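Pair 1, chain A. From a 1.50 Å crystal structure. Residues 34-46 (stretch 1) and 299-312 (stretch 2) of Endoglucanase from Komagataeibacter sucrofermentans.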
# COMPACT_ATOMS: atom_id res chain seq x y z
N GLU A 34 -1.23 -6.77 5.59
CA GLU A 34 -1.21 -5.33 5.38
C GLU A 34 -1.40 -4.60 6.70
O GLU A 34 -0.72 -3.60 6.96
CB GLU A 34 -2.31 -4.95 4.38
CG GLU A 34 -2.44 -3.46 4.08
CD GLU A 34 -3.59 -3.15 3.13
OE1 GLU A 34 -4.32 -4.09 2.73
OE2 GLU A 34 -3.77 -1.96 2.77
N GLY A 35 -2.28 -5.10 7.55
CA GLY A 35 -2.51 -4.46 8.84
C GLY A 35 -1.33 -4.57 9.79
O GLY A 35 -1.01 -3.62 10.50
N GLN A 36 -0.70 -5.75 9.84
CA GLN A 36 0.51 -5.86 10.65
C GLN A 36 1.59 -4.93 10.10
O GLN A 36 2.33 -4.27 10.85
CB GLN A 36 1.01 -7.30 10.66
CG GLN A 36 0.02 -8.33 11.24
CD GLN A 36 -0.37 -8.02 12.67
OE1 GLN A 36 -1.54 -7.82 12.97
NE2 GLN A 36 0.62 -7.98 13.57
N GLY A 37 1.65 -4.82 8.76
CA GLY A 37 2.60 -3.93 8.14
C GLY A 37 2.37 -2.48 8.51
O GLY A 37 3.33 -1.74 8.78
N TYR A 38 1.11 -2.05 8.54
CA TYR A 38 0.81 -0.69 8.98
C TYR A 38 1.21 -0.48 10.43
O TYR A 38 1.78 0.56 10.79
CB TYR A 38 -0.68 -0.36 8.80
CG TYR A 38 -1.13 -0.20 7.36
CD1 TYR A 38 -0.31 0.39 6.41
CD2 TYR A 38 -2.39 -0.63 6.98
CE1 TYR A 38 -0.73 0.54 5.10
CE2 TYR A 38 -2.82 -0.48 5.67
CZ TYR A 38 -1.99 0.09 4.74
OH TYR A 38 -2.44 0.21 3.44
N GLY A 39 0.88 -1.44 11.30
CA GLY A 39 1.25 -1.31 12.70
C GLY A 39 2.75 -1.19 12.88
O GLY A 39 3.23 -0.34 13.64
N MET A 40 3.51 -2.00 12.14
CA MET A 40 4.97 -1.94 12.19
C MET A 40 5.49 -0.62 11.62
O MET A 40 6.37 0.02 12.21
CB MET A 40 5.53 -3.13 11.43
CG MET A 40 5.31 -4.46 12.14
SD MET A 40 5.74 -5.87 11.06
CE MET A 40 7.55 -5.64 10.88
N LEU A 41 4.93 -0.18 10.49
CA LEU A 41 5.41 1.06 9.88
C LEU A 41 5.11 2.27 10.77
O LEU A 41 5.97 3.15 10.94
CB LEU A 41 4.76 1.24 8.50
CG LEU A 41 5.35 2.35 7.62
CD1 LEU A 41 6.69 1.90 7.06
CD2 LEU A 41 4.38 2.71 6.50
N PHE A 42 3.89 2.34 11.31
CA PHE A 42 3.51 3.49 12.13
C PHE A 42 4.29 3.53 13.44
O PHE A 42 4.71 4.60 13.90
CB PHE A 42 2.01 3.48 12.43
CG PHE A 42 1.11 3.46 11.21
CD1 PHE A 42 1.57 3.81 9.95
CD2 PHE A 42 -0.22 3.09 11.35
CE1 PHE A 42 0.71 3.78 8.84
CE2 PHE A 42 -1.08 3.06 10.26
CZ PHE A 42 -0.60 3.39 9.00
N SER A 43 4.48 2.36 14.08
CA SER A 43 5.24 2.31 15.33
C SER A 43 6.71 2.62 15.10
O SER A 43 7.34 3.28 15.94
CB SER A 43 5.03 0.97 16.04
OG SER A 43 5.52 -0.11 15.29
N ALA A 44 7.28 2.18 13.97
CA ALA A 44 8.66 2.56 13.66
C ALA A 44 8.79 4.06 13.44
O ALA A 44 9.72 4.70 13.95
CB ALA A 44 9.14 1.80 12.41
N ALA A 45 7.87 4.65 12.66
CA ALA A 45 7.90 6.09 12.42
C ALA A 45 7.71 6.88 13.71
O ALA A 45 8.34 7.93 13.91
CB ALA A 45 6.82 6.46 11.41
N ALA A 46 6.84 6.41 14.60
CA ALA A 46 6.55 7.09 15.86
C ALA A 46 7.60 6.83 16.94
O ALA A 46 7.60 7.53 17.95
CB ALA A 46 5.19 6.64 16.38
N ASP A 299 -13.58 4.95 10.56
CA ASP A 299 -13.32 3.52 10.55
C ASP A 299 -11.82 3.27 10.41
O ASP A 299 -11.03 4.18 10.19
CB ASP A 299 -14.12 2.78 9.46
CG ASP A 299 -13.81 3.26 8.03
OD1 ASP A 299 -12.78 3.93 7.80
OD2 ASP A 299 -14.61 2.95 7.12
N TYR A 300 -11.47 1.99 10.53
CA TYR A 300 -10.07 1.57 10.44
C TYR A 300 -9.45 1.93 9.09
O TYR A 300 -8.31 2.40 9.03
CB TYR A 300 -10.01 0.07 10.68
CG TYR A 300 -8.69 -0.55 10.33
CD1 TYR A 300 -7.67 -0.59 11.26
CD2 TYR A 300 -8.47 -1.09 9.07
CE1 TYR A 300 -6.45 -1.15 10.94
CE2 TYR A 300 -7.25 -1.65 8.75
CZ TYR A 300 -6.24 -1.68 9.69
OH TYR A 300 -5.02 -2.23 9.39
N TYR A 301 -10.17 1.69 8.00
CA TYR A 301 -9.60 1.97 6.68
C TYR A 301 -9.16 3.43 6.60
O TYR A 301 -8.05 3.73 6.15
CB TYR A 301 -10.64 1.69 5.59
CG TYR A 301 -10.16 2.15 4.24
CD1 TYR A 301 -9.39 1.31 3.44
CD2 TYR A 301 -10.44 3.43 3.78
CE1 TYR A 301 -8.92 1.74 2.21
CE2 TYR A 301 -9.98 3.86 2.57
CZ TYR A 301 -9.22 3.01 1.79
OH TYR A 301 -8.76 3.46 0.58
N SER A 302 -10.03 4.34 7.01
CA SER A 302 -9.73 5.76 6.90
C SER A 302 -8.57 6.14 7.82
O SER A 302 -7.70 6.94 7.45
CB SER A 302 -10.98 6.57 7.27
OG SER A 302 -10.77 7.94 7.02
N ALA A 303 -8.54 5.56 9.03
CA ALA A 303 -7.47 5.87 9.97
C ALA A 303 -6.10 5.47 9.43
O ALA A 303 -5.13 6.23 9.53
CB ALA A 303 -7.74 5.19 11.31
N ALA A 304 -6.00 4.27 8.85
CA ALA A 304 -4.73 3.82 8.31
C ALA A 304 -4.29 4.69 7.13
O ALA A 304 -3.10 5.04 7.02
CB ALA A 304 -4.80 2.34 7.92
N LEU A 305 -5.22 5.05 6.24
CA LEU A 305 -4.85 5.89 5.10
C LEU A 305 -4.40 7.28 5.55
O LEU A 305 -3.44 7.84 5.00
CB LEU A 305 -6.03 5.97 4.12
CG LEU A 305 -5.80 6.73 2.81
CD1 LEU A 305 -4.66 6.14 1.99
CD2 LEU A 305 -7.09 6.71 2.01
N THR A 306 -5.09 7.85 6.55
CA THR A 306 -4.69 9.14 7.10
C THR A 306 -3.30 9.06 7.71
O THR A 306 -2.46 9.94 7.48
CB THR A 306 -5.74 9.58 8.12
OG1 THR A 306 -7.01 9.70 7.47
CG2 THR A 306 -5.37 10.95 8.74
N MET A 307 -3.01 8.00 8.47
CA MET A 307 -1.67 7.83 9.03
C MET A 307 -0.61 7.76 7.93
O MET A 307 0.47 8.36 8.07
CB MET A 307 -1.59 6.58 9.89
CG MET A 307 -2.16 6.68 11.27
SD MET A 307 -1.25 7.70 12.47
CE MET A 307 0.37 8.01 11.76
N LEU A 308 -0.88 7.03 6.85
CA LEU A 308 0.06 6.97 5.73
C LEU A 308 0.34 8.37 5.19
O LEU A 308 1.48 8.70 4.83
CB LEU A 308 -0.55 6.10 4.63
CG LEU A 308 -0.45 4.58 4.55
CD1 LEU A 308 0.97 4.03 4.43
CD2 LEU A 308 -1.21 3.93 5.72
N ALA A 309 -0.70 9.22 5.13
CA ALA A 309 -0.49 10.60 4.68
C ALA A 309 0.40 11.40 5.62
O ALA A 309 1.20 12.22 5.16
CB ALA A 309 -1.84 11.28 4.49
N TYR A 310 0.24 11.23 6.94
CA TYR A 310 1.13 11.88 7.91
C TYR A 310 2.57 11.46 7.69
O TYR A 310 3.48 12.30 7.74
CB TYR A 310 0.72 11.52 9.34
CG TYR A 310 -0.35 12.40 9.93
CD1 TYR A 310 -0.02 13.59 10.58
CD2 TYR A 310 -1.68 12.05 9.85
CE1 TYR A 310 -0.99 14.41 11.11
CE2 TYR A 310 -2.67 12.86 10.38
CZ TYR A 310 -2.32 14.04 11.01
OH TYR A 310 -3.32 14.84 11.53
N ILE A 311 2.80 10.17 7.42
CA ILE A 311 4.15 9.67 7.22
C ILE A 311 4.74 10.23 5.93
O ILE A 311 5.91 10.64 5.88
CB ILE A 311 4.17 8.13 7.29
CG1 ILE A 311 3.82 7.70 8.72
CG2 ILE A 311 5.54 7.56 6.89
CD1 ILE A 311 3.61 6.23 8.89
N ALA A 312 3.92 10.29 4.87
CA ALA A 312 4.37 10.85 3.60
C ALA A 312 4.68 12.35 3.71
O ALA A 312 5.67 12.82 3.14
CB ALA A 312 3.32 10.59 2.52

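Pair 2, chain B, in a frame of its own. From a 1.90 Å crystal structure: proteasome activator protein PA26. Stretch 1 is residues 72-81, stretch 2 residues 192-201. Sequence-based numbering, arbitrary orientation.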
# COMPACT_ATOMS: atom_id res chain seq x y z
N GLN B 72 88.62 -69.82 -69.08
CA GLN B 72 87.54 -68.88 -69.29
C GLN B 72 86.61 -68.82 -68.06
O GLN B 72 86.18 -67.75 -67.65
CB GLN B 72 86.73 -69.24 -70.54
CG GLN B 72 85.69 -68.18 -70.93
CD GLN B 72 84.74 -68.60 -72.04
OE1 GLN B 72 84.75 -69.76 -72.46
NE2 GLN B 72 83.92 -67.67 -72.50
N LEU B 73 86.33 -69.98 -67.47
CA LEU B 73 85.42 -70.03 -66.32
C LEU B 73 86.12 -69.48 -65.08
O LEU B 73 85.53 -68.73 -64.31
CB LEU B 73 84.90 -71.45 -66.05
CG LEU B 73 84.33 -72.38 -67.13
CD1 LEU B 73 83.38 -73.33 -66.43
CD2 LEU B 73 83.63 -71.69 -68.28
N LEU B 74 87.38 -69.87 -64.90
CA LEU B 74 88.23 -69.29 -63.86
C LEU B 74 88.26 -67.76 -63.94
O LEU B 74 88.11 -67.08 -62.92
CB LEU B 74 89.67 -69.85 -63.93
CG LEU B 74 89.87 -71.37 -63.96
CD1 LEU B 74 91.33 -71.74 -64.28
CD2 LEU B 74 89.40 -72.02 -62.65
N GLY B 75 88.42 -67.21 -65.15
CA GLY B 75 88.43 -65.76 -65.35
C GLY B 75 87.13 -65.08 -64.92
O GLY B 75 87.15 -64.05 -64.24
N VAL B 76 86.00 -65.68 -65.30
CA VAL B 76 84.69 -65.14 -64.92
C VAL B 76 84.54 -65.14 -63.38
O VAL B 76 84.17 -64.12 -62.79
CB VAL B 76 83.50 -65.89 -65.61
CG1 VAL B 76 82.14 -65.47 -65.01
CG2 VAL B 76 83.50 -65.62 -67.14
N LEU B 77 84.82 -66.28 -62.76
CA LEU B 77 84.71 -66.40 -61.29
C LEU B 77 85.64 -65.43 -60.55
O LEU B 77 85.25 -64.84 -59.54
CB LEU B 77 84.90 -67.85 -60.83
CG LEU B 77 83.74 -68.78 -61.24
CD1 LEU B 77 84.16 -70.22 -61.42
CD2 LEU B 77 82.50 -68.72 -60.28
N GLN B 78 86.87 -65.26 -61.06
CA GLN B 78 87.83 -64.34 -60.48
C GLN B 78 87.33 -62.91 -60.55
O GLN B 78 87.48 -62.13 -59.61
CB GLN B 78 89.20 -64.44 -61.18
CG GLN B 78 90.24 -63.47 -60.63
CD GLN B 78 90.74 -63.88 -59.26
OE1 GLN B 78 91.62 -64.74 -59.16
NE2 GLN B 78 90.20 -63.26 -58.20
N ARG B 79 86.74 -62.56 -61.69
CA ARG B 79 86.22 -61.22 -61.92
C ARG B 79 85.06 -60.92 -60.97
O ARG B 79 84.93 -59.80 -60.46
CB ARG B 79 85.74 -61.13 -63.36
CG ARG B 79 85.45 -59.74 -63.85
CD ARG B 79 85.29 -59.66 -65.35
NE ARG B 79 84.72 -58.37 -65.74
CZ ARG B 79 84.19 -58.13 -66.92
NH1 ARG B 79 84.16 -59.08 -67.85
NH2 ARG B 79 83.70 -56.93 -67.18
N TYR B 80 84.21 -61.93 -60.74
CA TYR B 80 83.10 -61.79 -59.79
C TYR B 80 83.63 -61.59 -58.37
O TYR B 80 83.20 -60.66 -57.67
CB TYR B 80 82.11 -62.97 -59.89
CG TYR B 80 80.87 -62.73 -59.04
CD1 TYR B 80 80.03 -61.65 -59.30
CD2 TYR B 80 80.57 -63.56 -57.95
CE1 TYR B 80 78.90 -61.41 -58.52
CE2 TYR B 80 79.44 -63.32 -57.16
CZ TYR B 80 78.62 -62.24 -57.46
OH TYR B 80 77.51 -61.97 -56.70
N GLN B 81 84.59 -62.43 -57.97
CA GLN B 81 85.22 -62.30 -56.66
C GLN B 81 85.84 -60.91 -56.43
O GLN B 81 85.65 -60.31 -55.37
CB GLN B 81 86.23 -63.43 -56.41
CG GLN B 81 86.81 -63.44 -55.00
CD GLN B 81 87.54 -64.73 -54.68
OE1 GLN B 81 88.42 -64.74 -53.84
NE2 GLN B 81 87.17 -65.83 -55.35
N ILE B 192 78.85 -79.05 -63.49
CA ILE B 192 79.55 -78.15 -62.59
C ILE B 192 80.02 -76.91 -63.36
O ILE B 192 79.77 -75.78 -62.92
CB ILE B 192 80.73 -78.87 -61.87
CG1 ILE B 192 80.21 -79.81 -60.80
CG2 ILE B 192 81.70 -77.84 -61.25
CD1 ILE B 192 81.21 -80.87 -60.37
N ASP B 193 80.66 -77.11 -64.52
CA ASP B 193 81.06 -75.97 -65.35
C ASP B 193 79.88 -75.07 -65.73
O ASP B 193 79.95 -73.86 -65.57
CB ASP B 193 81.81 -76.41 -66.61
CG ASP B 193 83.18 -76.95 -66.30
OD1 ASP B 193 83.63 -76.88 -65.12
OD2 ASP B 193 83.89 -77.50 -67.15
N ALA B 194 78.81 -75.68 -66.23
CA ALA B 194 77.63 -74.91 -66.60
C ALA B 194 77.00 -74.20 -65.39
O ALA B 194 76.67 -73.02 -65.47
CB ALA B 194 76.59 -75.80 -67.29
N ASP B 195 76.82 -74.94 -64.30
CA ASP B 195 76.08 -74.42 -63.15
C ASP B 195 76.80 -73.26 -62.47
O ASP B 195 76.15 -72.38 -61.93
CB ASP B 195 75.77 -75.51 -62.14
CG ASP B 195 74.54 -76.33 -62.51
OD1 ASP B 195 73.95 -76.09 -63.59
OD2 ASP B 195 74.09 -77.24 -61.78
N PHE B 196 78.14 -73.28 -62.48
CA PHE B 196 78.86 -72.16 -61.89
C PHE B 196 78.76 -70.90 -62.70
O PHE B 196 78.70 -69.80 -62.13
CB PHE B 196 80.30 -72.52 -61.49
CG PHE B 196 80.38 -73.17 -60.14
CD1 PHE B 196 80.13 -74.53 -60.00
CD2 PHE B 196 80.60 -72.40 -59.01
CE1 PHE B 196 80.15 -75.13 -58.74
CE2 PHE B 196 80.65 -72.99 -57.74
CZ PHE B 196 80.40 -74.36 -57.60
N MET B 197 78.67 -71.05 -64.02
CA MET B 197 78.41 -69.89 -64.86
C MET B 197 76.97 -69.41 -64.69
O MET B 197 76.74 -68.21 -64.61
CB MET B 197 78.77 -70.16 -66.32
CG MET B 197 80.25 -70.46 -66.54
SD MET B 197 81.34 -69.07 -66.13
CE MET B 197 81.95 -69.49 -64.52
N LEU B 198 76.02 -70.33 -64.63
CA LEU B 198 74.62 -69.96 -64.34
C LEU B 198 74.52 -69.19 -63.03
O LEU B 198 73.85 -68.15 -62.96
CB LEU B 198 73.70 -71.19 -64.31
CG LEU B 198 72.26 -70.95 -63.86
CD1 LEU B 198 71.57 -69.88 -64.73
CD2 LEU B 198 71.48 -72.24 -63.89
N LYS B 199 75.17 -69.70 -61.99
CA LYS B 199 75.16 -69.07 -60.66
C LYS B 199 75.75 -67.67 -60.64
O LYS B 199 75.22 -66.79 -59.97
CB LYS B 199 75.87 -69.96 -59.65
CG LYS B 199 75.04 -71.16 -59.31
CD LYS B 199 75.71 -72.04 -58.31
CE LYS B 199 74.82 -73.25 -58.08
NZ LYS B 199 75.14 -73.94 -56.80
N VAL B 200 76.83 -67.46 -61.40
CA VAL B 200 77.32 -66.09 -61.63
C VAL B 200 76.28 -65.21 -62.33
O VAL B 200 76.09 -64.06 -61.93
CB VAL B 200 78.68 -66.08 -62.38
CG1 VAL B 200 79.08 -64.64 -62.70
CG2 VAL B 200 79.76 -66.75 -61.52
N GLU B 201 75.59 -65.73 -63.35
CA GLU B 201 74.53 -64.95 -64.02
C GLU B 201 73.40 -64.54 -63.04
O GLU B 201 72.94 -63.41 -63.05
CB GLU B 201 73.87 -65.70 -65.18
CG GLU B 201 74.77 -66.04 -66.37
CD GLU B 201 74.01 -66.86 -67.41
OE1 GLU B 201 74.32 -68.06 -67.58
OE2 GLU B 201 73.08 -66.30 -68.05

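Two helices packed side by side at a modest angle leave a gap of similar width in the two cases compared here, and quite different sets of side chains can fill it. Pair 1, from an endoglucanase, and pair 2, from the proteasome activator PA26, make the principle concrete. In pair 1 the helix axes approach to 10.8 Å, with 37° between their N-to-C directions; in pair 2 the values are 10.5 Å and 29°. Fourteen central residues superpose with an RMSD of 0.7 Å, and the buried surface is nearly equal, 430 and 420 Å². Neither interface contains a hydrogen bond across the stretches, so each rests on the fit of apolar groups.

The first inward-facing matched position on stretch 1 holds Tyr A38 in pair 1 and Leu B73 in pair 2, both directed toward the partner helix. The Tyr A38 ring reaches two residues a turn apart: CD2 of Tyr A38 lies 3.9 Å from CB of Ala A304, and CE1 of Tyr A38 3.5 Å from CD2 of Leu A308. Its hydroxyl remains satisfied within its own helix, where Tyr A38 OH donates to Glu A34 OE2 at 2.6 Å. Leu B73 meets the counterparts of the same two residues with a smaller side chain. CD1 of Leu B73 lies 3.5 Å from CB of Asp B193, which matches Ala A304, and CB of Leu B73 3.9 Å from CE of Met B197, which matches Leu A308. Asp B193 presents its methylene carbon to the leucine, while both its carboxylate oxygens are hydrogen-bonded elsewhere in the structure.

Leu A41 and Val B76 also point toward the other helix, and their side-chain centres fall only 1.0 Å apart. CD2 of Leu A41, the longer side chain, lies 4.2 Å from CD1 of Leu A308 and 4.3 Å from CD1 of Ile A311. In Val B76, CG1 is 3.9 Å from both SD of Met B197 and CG1 of Val B200, the equivalents of those partners.

A clear contrast comes at Phe A42 and Leu B77. In both, the CA-to-CB bond points sideways and the end of the side chain comes nearer the partner. Phe A42 is a knob among Ala A304, Met A307, Leu A308 and Ile A311. Over one face of its ring sits CB of Met A307, 3.6 Å from the centroid in a CH-pi contact; Leu A308 CD2 approaches the ring edge, 3.4 Å from Phe A42 CZ. In pair 2 the aromatic group changes sides: Phe B196 matches Met A307, and Leu B77 CD2 lies at the edge of its ring, 4.3 Å from CD2 of Phe B196. Leu B77 also packs its CG 3.8 Å from CE of Met B197 and its CD2 3.6 Å from CG2 of Val B200.

At the last inward-facing matched position of stretch 1, the small Ala A45 sets CB 4.1 Å from CD1 of Ile A311; Tyr B80 takes its place in pair 2. Tyr B80 is much larger, yet its closest approach to Val B200 is again through CB, 4.5 Å from CG1. The backbone arrangement is shared; the division of bulk between the helices is not.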